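Long-range contacts in extracellular solute-binding protein, family 1 (Bifidobacterium longum subsp. infantis ATCC 15697, PDB 3OMB), which probably captures a solute, likely a sugar, outside the cell for an ABC-type importer, and carries a bound magnesium ion: residues Thr222-Met227 with Phe309-Ser314; Gln165-Asn170 with Met327-Ala332. All coordinates share one frame; numbering follows the deposited sequence.

Interaction 1: Thr222-Met227 with Phe309-Ser314; sequences TWYSPM and FGWSPS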
ATOM      1  N   THR A 222      -8.989   0.890   4.463  1.00 18.06           N
ATOM      2  CA  THR A 222      -7.632   1.364   4.721  1.00 17.92           C
ATOM      3  C   THR A 222      -6.636   0.216   4.943  1.00 17.37           C
ATOM      4  O   THR A 222      -7.005  -0.961   5.103  1.00 16.99           O
ATOM      5  CB  THR A 222      -7.578   2.200   6.032  1.00 18.29           C
ATOM      6  OG1 THR A 222      -7.887   1.341   7.145  1.00 19.37           O
ATOM      7  CG2 THR A 222      -8.576   3.320   6.010  1.00 18.78           C
ATOM      8  N   TRP A 223      -5.366   0.589   4.997  1.00 17.22           N
ATOM      9  CA  TRP A 223      -4.349  -0.296   5.540  1.00 16.87           C
ATOM     10  C   TRP A 223      -4.826  -0.699   6.926  1.00 16.21           C
ATOM     11  O   TRP A 223      -5.365   0.123   7.673  1.00 15.26           O
ATOM     12  CB  TRP A 223      -2.986   0.405   5.615  1.00 16.54           C
ATOM     13  CG  TRP A 223      -2.269   0.431   4.306  1.00 18.57           C
ATOM     14  CD1 TRP A 223      -2.735   0.974   3.134  1.00 19.59           C
ATOM     15  CD2 TRP A 223      -0.956  -0.090   4.012  1.00 19.32           C
ATOM     16  NE1 TRP A 223      -1.799   0.823   2.151  1.00 20.16           N
ATOM     17  CE2 TRP A 223      -0.701   0.178   2.653  1.00 19.65           C
ATOM     18  CE3 TRP A 223       0.022  -0.753   4.766  1.00 20.11           C
ATOM     19  CZ2 TRP A 223       0.494  -0.206   2.013  1.00 20.06           C
ATOM     20  CZ3 TRP A 223       1.212  -1.134   4.133  1.00 21.34           C
ATOM     21  CH2 TRP A 223       1.428  -0.866   2.759  1.00 20.83           C
ATOM     22  N   TYR A 224      -4.661  -1.981   7.225  1.00 15.97           N
ATOM     23  CA  TYR A 224      -4.911  -2.515   8.545  1.00 16.92           C
ATOM     24  C   TYR A 224      -6.406  -2.447   8.878  1.00 17.25           C
ATOM     25  O   TYR A 224      -6.781  -2.468  10.054  1.00 18.60           O
ATOM     26  CB  TYR A 224      -4.011  -1.858   9.624  1.00 16.15           C
ATOM     27  CG  TYR A 224      -2.564  -1.627   9.191  1.00 18.68           C
ATOM     28  CD1 TYR A 224      -1.803  -2.666   8.611  1.00 19.86           C
ATOM     29  CD2 TYR A 224      -1.943  -0.385   9.380  1.00 20.53           C
ATOM     30  CE1 TYR A 224      -0.486  -2.463   8.199  1.00 20.23           C
ATOM     31  CE2 TYR A 224      -0.595  -0.169   8.968  1.00 22.22           C
ATOM     32  CZ  TYR A 224       0.108  -1.224   8.390  1.00 22.98           C
ATOM     33  OH  TYR A 224       1.403  -1.059   7.979  1.00 25.74           O
ATOM     34  N   SER A 225      -7.252  -2.384   7.847  1.00 17.08           N
ATOM     35  CA  SER A 225      -8.698  -2.335   8.036  1.00 17.28           C
ATOM     36  C   SER A 225      -9.187  -3.513   8.856  1.00 17.17           C
ATOM     37  O   SER A 225      -8.667  -4.640   8.701  1.00 16.35           O
ATOM     38  CB  SER A 225      -9.411  -2.355   6.682  1.00 17.88           C
ATOM     39  OG  SER A 225     -10.823  -2.391   6.851  1.00 19.89           O
ATOM     40  N   PRO A 226     -10.194  -3.272   9.728  1.00 17.47           N
ATOM     41  CA  PRO A 226     -10.843  -4.398  10.407  1.00 17.16           C
ATOM     42  C   PRO A 226     -11.425  -5.428   9.434  1.00 18.03           C
ATOM     43  O   PRO A 226     -11.539  -6.610   9.794  1.00 17.77           O
ATOM     44  CB  PRO A 226     -11.965  -3.742  11.242  1.00 17.32           C
ATOM     45  CG  PRO A 226     -12.077  -2.328  10.759  1.00 16.96           C
ATOM     46  CD  PRO A 226     -10.738  -1.967  10.171  1.00 17.69           C
HETATM   47  N   MSE A 227     -11.759  -4.992   8.214  1.00 18.34           N
HETATM   48  CA  MSE A 227     -12.229  -5.888   7.143  1.00 19.81           C
HETATM   49  C   MSE A 227     -11.196  -6.913   6.640  1.00 18.52           C
HETATM   50  O   MSE A 227     -11.499  -7.742   5.770  1.00 18.35           O
HETATM   51  CB  MSE A 227     -12.774  -5.062   5.976  1.00 21.50           C
HETATM   52  CG  MSE A 227     -13.717  -3.950   6.436  1.00 30.79           C
HETATM   53 SE   MSE A 227     -15.170  -4.561   7.569  1.00 49.50          SE
HETATM   54  CE  MSE A 227     -14.591  -4.249   9.381  1.00 45.78           C
ATOM     55  N   PHE A 309      -4.296  -5.372  13.693  1.00 17.05           N
ATOM     56  CA  PHE A 309      -3.723  -5.519  12.351  1.00 17.43           C
ATOM     57  C   PHE A 309      -2.677  -4.446  12.183  1.00 17.28           C
ATOM     58  O   PHE A 309      -2.881  -3.300  12.599  1.00 17.27           O
ATOM     59  CB  PHE A 309      -4.802  -5.416  11.255  1.00 16.95           C
ATOM     60  CG  PHE A 309      -5.885  -6.446  11.398  1.00 18.08           C
ATOM     61  CD1 PHE A 309      -5.632  -7.785  11.102  1.00 18.54           C
ATOM     62  CD2 PHE A 309      -7.146  -6.087  11.858  1.00 17.90           C
ATOM     63  CE1 PHE A 309      -6.640  -8.750  11.232  1.00 19.40           C
ATOM     64  CE2 PHE A 309      -8.150  -7.034  11.989  1.00 19.17           C
ATOM     65  CZ  PHE A 309      -7.895  -8.372  11.691  1.00 19.24           C
ATOM     66  N   GLY A 310      -1.543  -4.808  11.601  1.00 17.25           N
ATOM     67  CA  GLY A 310      -0.470  -3.840  11.442  1.00 17.35           C
ATOM     68  C   GLY A 310       0.693  -4.339  10.626  1.00 17.76           C
ATOM     69  O   GLY A 310       0.615  -5.403  10.013  1.00 17.70           O
ATOM     70  N   TRP A 311       1.767  -3.551  10.605  1.00 18.55           N
ATOM     71  CA  TRP A 311       2.954  -3.893   9.811  1.00 19.53           C
ATOM     72  C   TRP A 311       3.787  -4.986  10.479  1.00 19.59           C
ATOM     73  O   TRP A 311       4.054  -6.035   9.872  1.00 20.75           O
ATOM     74  CB  TRP A 311       3.796  -2.637   9.564  1.00 19.17           C
ATOM     75  CG  TRP A 311       5.024  -2.826   8.708  1.00 20.60           C
ATOM     76  CD1 TRP A 311       6.289  -3.056   9.143  1.00 22.00           C
ATOM     77  CD2 TRP A 311       5.100  -2.765   7.270  1.00 20.82           C
ATOM     78  NE1 TRP A 311       7.163  -3.141   8.072  1.00 22.98           N
ATOM     79  CE2 TRP A 311       6.458  -2.964   6.914  1.00 22.11           C
ATOM     80  CE3 TRP A 311       4.164  -2.546   6.261  1.00 20.10           C
ATOM     81  CZ2 TRP A 311       6.902  -2.955   5.585  1.00 21.78           C
ATOM     82  CZ3 TRP A 311       4.606  -2.523   4.930  1.00 22.26           C
ATOM     83  CH2 TRP A 311       5.968  -2.747   4.606  1.00 21.28           C
ATOM     84  N   SER A 312       4.179  -4.743  11.730  1.00 20.20           N
ATOM     85  CA  SER A 312       5.145  -5.585  12.441  1.00 20.59           C
ATOM     86  C   SER A 312       5.141  -5.281  13.942  1.00 20.94           C
ATOM     87  O   SER A 312       4.785  -4.177  14.353  1.00 21.02           O
ATOM     88  CB  SER A 312       6.559  -5.357  11.891  1.00 20.75           C
ATOM     89  OG  SER A 312       7.091  -4.126  12.361  1.00 20.38           O
ATOM     90  N   PRO A 313       5.548  -6.258  14.766  1.00 21.16           N
ATOM     91  CA  PRO A 313       5.664  -6.007  16.200  1.00 21.12           C
ATOM     92  C   PRO A 313       6.458  -4.737  16.484  1.00 22.00           C
ATOM     93  O   PRO A 313       6.062  -3.944  17.315  1.00 21.59           O
ATOM     94  CB  PRO A 313       6.429  -7.231  16.695  1.00 20.97           C
ATOM     95  CG  PRO A 313       5.894  -8.335  15.792  1.00 21.30           C
ATOM     96  CD  PRO A 313       5.897  -7.653  14.424  1.00 20.96           C
ATOM     97  N   SER A 314       7.575  -4.541  15.797  1.00 23.30           N
ATOM     98  CA  SER A 314       8.375  -3.369  16.047  1.00 24.65           C
ATOM     99  C   SER A 314       7.678  -2.079  15.606  1.00 25.10           C
ATOM    100  O   SER A 314       7.709  -1.092  16.321  1.00 25.12           O
ATOM    101  CB  SER A 314       9.710  -3.492  15.344  1.00 25.30           C
ATOM    102  OG  SER A 314      10.320  -2.226  15.309  1.00 27.02           O
TER
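A type II beta turn from T222 to S225 packs against the C-terminal end of strand 305-310 in one lobe of this periplasmic-binding-protein-like fold, and Y224 makes the largest share of the contact. No hydrogen bond spans the two segments; they meet by ring and van der Waals packing. The Y224 ring lies over the backbone of G310, whose CA stands 3.7 Å from the ring centroid and 25° off its normal, a CH-pi contact. G310 meets the ring with its CA and peptide atoms, C lying 3.3 Å from Y224 CE1. W223 CB covers part of the opposite face, near the rim. Holding CG beside its own backbone N (chi1 -41°), Y224 sends its hydroxyl along to W311, where OH lies 3.3 Å from W311 CB and close to the indole edge. At the other end of the ring, Y224 CB rests 4.0 Å from F309 CB, and the F309 ring extends alongside the turn, CD2 lying 3.8 Å from S225 O. An alanine in place of Y224 would probably open a gap above G310 and leave the W311 edge without a neighbour it now rests on. The turn is closed by S225 N to T222 O, T222 OG1 bonds to W223 O from above the carbonyl plane, and an ST turn follows, S225 OG accepting from M227 N. W223 NE1 is engaged by N240 O, and W311 stacks on H437. The two indoles lie side by side and touch edge to edge, W223 CZ3 being 3.8 Å from W311 CZ3.

Interaction 2: Gln165-Asn170 with Met327-Ala332; sequences QHMLIN and MPVPSA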
ATOM      1  N   GLN A 165      -0.074  -6.162   5.077  1.00 15.44           N
ATOM      2  CA  GLN A 165      -1.120  -6.412   6.082  1.00 15.48           C
ATOM      3  C   GLN A 165      -0.813  -7.652   6.893  1.00 15.37           C
ATOM      4  O   GLN A 165      -0.549  -8.712   6.326  1.00 16.44           O
ATOM      5  CB  GLN A 165      -2.482  -6.596   5.397  1.00 15.42           C
ATOM      6  CG  GLN A 165      -2.686  -5.678   4.181  1.00 15.80           C
ATOM      7  CD  GLN A 165      -2.741  -4.216   4.559  1.00 17.77           C
ATOM      8  OE1 GLN A 165      -3.396  -3.833   5.556  1.00 17.37           O
ATOM      9  NE2 GLN A 165      -2.050  -3.373   3.769  1.00 16.31           N
ATOM     10  N   HIS A 166      -0.839  -7.526   8.225  1.00 14.82           N
ATOM     11  CA  HIS A 166      -0.600  -8.648   9.120  1.00 13.95           C
ATOM     12  C   HIS A 166      -1.482  -8.524  10.337  1.00 14.19           C
ATOM     13  O   HIS A 166      -2.019  -7.449  10.598  1.00 13.88           O
ATOM     14  CB  HIS A 166       0.869  -8.707   9.528  1.00 14.01           C
ATOM     15  CG  HIS A 166       1.790  -8.446   8.383  1.00 15.05           C
ATOM     16  ND1 HIS A 166       2.271  -7.187   8.101  1.00 16.34           N
ATOM     17  CD2 HIS A 166       2.216  -9.248   7.381  1.00 15.70           C
ATOM     18  CE1 HIS A 166       3.007  -7.236   7.004  1.00 17.86           C
ATOM     19  NE2 HIS A 166       2.996  -8.477   6.550  1.00 17.93           N
HETATM   20  N   MSE A 167      -1.674  -9.642  11.032  1.00 14.13           N
HETATM   21  CA  MSE A 167      -2.446  -9.684  12.255  1.00 14.81           C
HETATM   22  C   MSE A 167      -1.477 -10.043  13.373  1.00 15.14           C
HETATM   23  O   MSE A 167      -0.823 -11.081  13.336  1.00 16.35           O
HETATM   24  CB  MSE A 167      -3.531 -10.760  12.129  1.00 15.02           C
HETATM   25  CG  MSE A 167      -4.379 -10.903  13.366  1.00 17.22           C
HETATM   26 SE   MSE A 167      -5.823 -12.122  13.020  0.75 19.46          SE
HETATM   27  CE  MSE A 167      -6.932 -11.731  14.561  1.00 20.33           C
ATOM     28  N   LEU A 168      -1.376  -9.178  14.364  1.00 15.63           N
ATOM     29  CA  LEU A 168      -0.369  -9.298  15.414  1.00 15.93           C
ATOM     30  C   LEU A 168      -1.012  -9.666  16.732  1.00 16.66           C
ATOM     31  O   LEU A 168      -2.098  -9.175  17.062  1.00 17.95           O
ATOM     32  CB  LEU A 168       0.357  -7.965  15.580  1.00 15.45           C
ATOM     33  CG  LEU A 168       0.918  -7.369  14.299  1.00 15.79           C
ATOM     34  CD1 LEU A 168       1.453  -5.951  14.554  1.00 14.92           C
ATOM     35  CD2 LEU A 168       2.008  -8.327  13.673  1.00 15.85           C
ATOM     36  N   ILE A 169      -0.346 -10.503  17.512  1.00 17.12           N
ATOM     37  CA  ILE A 169      -0.916 -10.913  18.803  1.00 16.88           C
ATOM     38  C   ILE A 169       0.141 -10.932  19.887  1.00 17.40           C
ATOM     39  O   ILE A 169       1.322 -11.236  19.610  1.00 17.46           O
ATOM     40  CB  ILE A 169      -1.649 -12.274  18.716  1.00 16.71           C
ATOM     41  CG1 ILE A 169      -2.320 -12.593  20.066  1.00 17.55           C
ATOM     42  CG2 ILE A 169      -0.699 -13.412  18.279  1.00 17.31           C
ATOM     43  CD1 ILE A 169      -3.437 -13.606  19.969  1.00 17.46           C
ATOM     44  N   ASN A 170      -0.268 -10.576  21.112  1.00 17.46           N
ATOM     45  CA  ASN A 170       0.636 -10.622  22.237  1.00 17.78           C
ATOM     46  C   ASN A 170       0.829 -12.070  22.674  1.00 18.43           C
ATOM     47  O   ASN A 170       0.024 -12.610  23.424  1.00 17.97           O
ATOM     48  CB  ASN A 170       0.168  -9.739  23.400  1.00 17.94           C
ATOM     49  CG  ASN A 170       1.262  -9.530  24.461  1.00 17.61           C
ATOM     50  OD1 ASN A 170       1.979 -10.447  24.814  1.00 17.21           O
ATOM     51  ND2 ASN A 170       1.378  -8.313  24.962  1.00 17.94           N
HETATM   52  N   MSE A 327       0.376 -13.733  13.525  1.00 16.40           N
HETATM   53  CA  MSE A 327      -0.350 -15.018  13.538  1.00 16.79           C
HETATM   54  C   MSE A 327      -1.130 -15.197  12.228  1.00 16.56           C
HETATM   55  O   MSE A 327      -1.597 -14.215  11.656  1.00 17.19           O
HETATM   56  CB  MSE A 327      -1.344 -15.085  14.706  1.00 16.92           C
HETATM   57  CG  MSE A 327      -2.352 -13.923  14.707  1.00 19.51           C
HETATM   58 SE   MSE A 327      -3.684 -14.044  16.112  0.75 25.67          SE
HETATM   59  CE  MSE A 327      -4.774 -15.465  15.383  1.00 24.69           C
ATOM     60  N   PRO A 328      -1.296 -16.450  11.769  1.00 16.15           N
ATOM     61  CA  PRO A 328      -2.172 -16.695  10.643  1.00 16.31           C
ATOM     62  C   PRO A 328      -3.593 -16.288  11.016  1.00 16.36           C
ATOM     63  O   PRO A 328      -3.968 -16.391  12.197  1.00 15.99           O
ATOM     64  CB  PRO A 328      -2.099 -18.216  10.465  1.00 16.18           C
ATOM     65  CG  PRO A 328      -0.799 -18.630  11.159  1.00 16.67           C
ATOM     66  CD  PRO A 328      -0.640 -17.682  12.269  1.00 16.17           C
ATOM     67  N   VAL A 329      -4.384 -15.833  10.048  1.00 15.30           N
ATOM     68  CA  VAL A 329      -5.749 -15.436  10.400  1.00 15.15           C
ATOM     69  C   VAL A 329      -6.623 -16.658  10.819  1.00 15.65           C
ATOM     70  O   VAL A 329      -6.537 -17.696  10.189  1.00 16.19           O
ATOM     71  CB  VAL A 329      -6.413 -14.620   9.280  1.00 14.74           C
ATOM     72  CG1 VAL A 329      -6.920 -15.510   8.142  1.00 13.68           C
ATOM     73  CG2 VAL A 329      -7.537 -13.754   9.857  1.00 14.76           C
ATOM     74  N   PRO A 330      -7.435 -16.534  11.898  1.00 16.55           N
ATOM     75  CA  PRO A 330      -8.386 -17.613  12.282  1.00 17.25           C
ATOM     76  C   PRO A 330      -9.430 -17.826  11.182  1.00 18.17           C
ATOM     77  O   PRO A 330      -9.804 -16.869  10.470  1.00 18.73           O
ATOM     78  CB  PRO A 330      -9.094 -17.044  13.526  1.00 18.02           C
ATOM     79  CG  PRO A 330      -8.186 -15.951  14.040  1.00 17.60           C
ATOM     80  CD  PRO A 330      -7.448 -15.405  12.856  1.00 15.94           C
ATOM     81  N   SER A 331      -9.901 -19.056  11.047  1.00 18.23           N
ATOM     82  CA  SER A 331     -10.947 -19.382  10.084  1.00 18.60           C
ATOM     83  C   SER A 331     -12.333 -19.020  10.619  1.00 18.94           C
ATOM     84  O   SER A 331     -12.613 -19.209  11.825  1.00 19.07           O
ATOM     85  CB  SER A 331     -10.921 -20.876   9.748  1.00 18.73           C
ATOM     86  OG  SER A 331      -9.643 -21.281   9.256  1.00 18.64           O
ATOM     87  N   ALA A 332     -13.199 -18.533   9.723  1.00 18.63           N
ATOM     88  CA  ALA A 332     -14.618 -18.307  10.049  1.00 19.13           C
ATOM     89  C   ALA A 332     -15.339 -19.646  10.095  1.00 19.44           C
ATOM     90  O   ALA A 332     -14.865 -20.592   9.472  1.00 19.25           O
ATOM     91  CB  ALA A 332     -15.250 -17.418   9.007  1.00 18.43           C
TER
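M167 and M327, both selenomethionines here, meet where strand 166-170 borders the chain leaving edge strand 324-326, in a mixed sheet of one lobe. The close-packed part begins with a backbone bond: M327 N donates to M167 O at 2.9 Å, nearly straight at 166° and almost head-on to the carbonyl. It continues the antiparallel pairing of the two strands, in which I169 bonds with I325. Just beyond it the side chains cross, M167 CG lying 3.9 Å from M327 CG. M327 has its CG between its own backbone N and carbonyl carbon (chi1 56°), and a bend at chi3 turns the chain so that its selenium sits 3.7 Å from I169 CG2. The branched I169 presents CB, CG2 and CD1 to that one large atom. M167, by contrast, is extended throughout, a shape that carries its selenium past M327 to the following residues. There the packing becomes sparser: the selenium lies 3.7 Å from P330 CD, tip to tip, and 4.0 Å from V329 CG2, and the segment then departs from the strand. The more open side is at P328, which points away from the strand, is partly exposed and touches V447 and Q451 of helix 436-452. Prolines suit this extended, irregular run because they lack the N-H that another strand would use. One backbone bond between the segments, extending the I169-I325 pairing, sets the alignment, while flexible, polarisable methionine side chains (sulfur in the native residue) pack beside it, so the contact probably depends chiefly on dispersion and on the exclusion of water.

How the interactions relate
Interactions 1 and 2 meet through one sheet, in which strands 305-310 and 166-170 are antiparallel neighbours; their centres are about 10 Å apart. G310 N lies 2.9 Å from H166 O, a probable hydrogen bond joining the two strands. Q165 ties in the turn: its OE1 lies 2.8 Å from Y224 N, also a probable hydrogen bond, while its amide packs on the W223 indole. Along the chain, interaction 1 is nested within the loop that interaction 2 closes. The magnesium site is separate: interaction 1 lies away from it, and in interaction 2 the side chain of I169 is about 11 Å from that of the magnesium ligand E208.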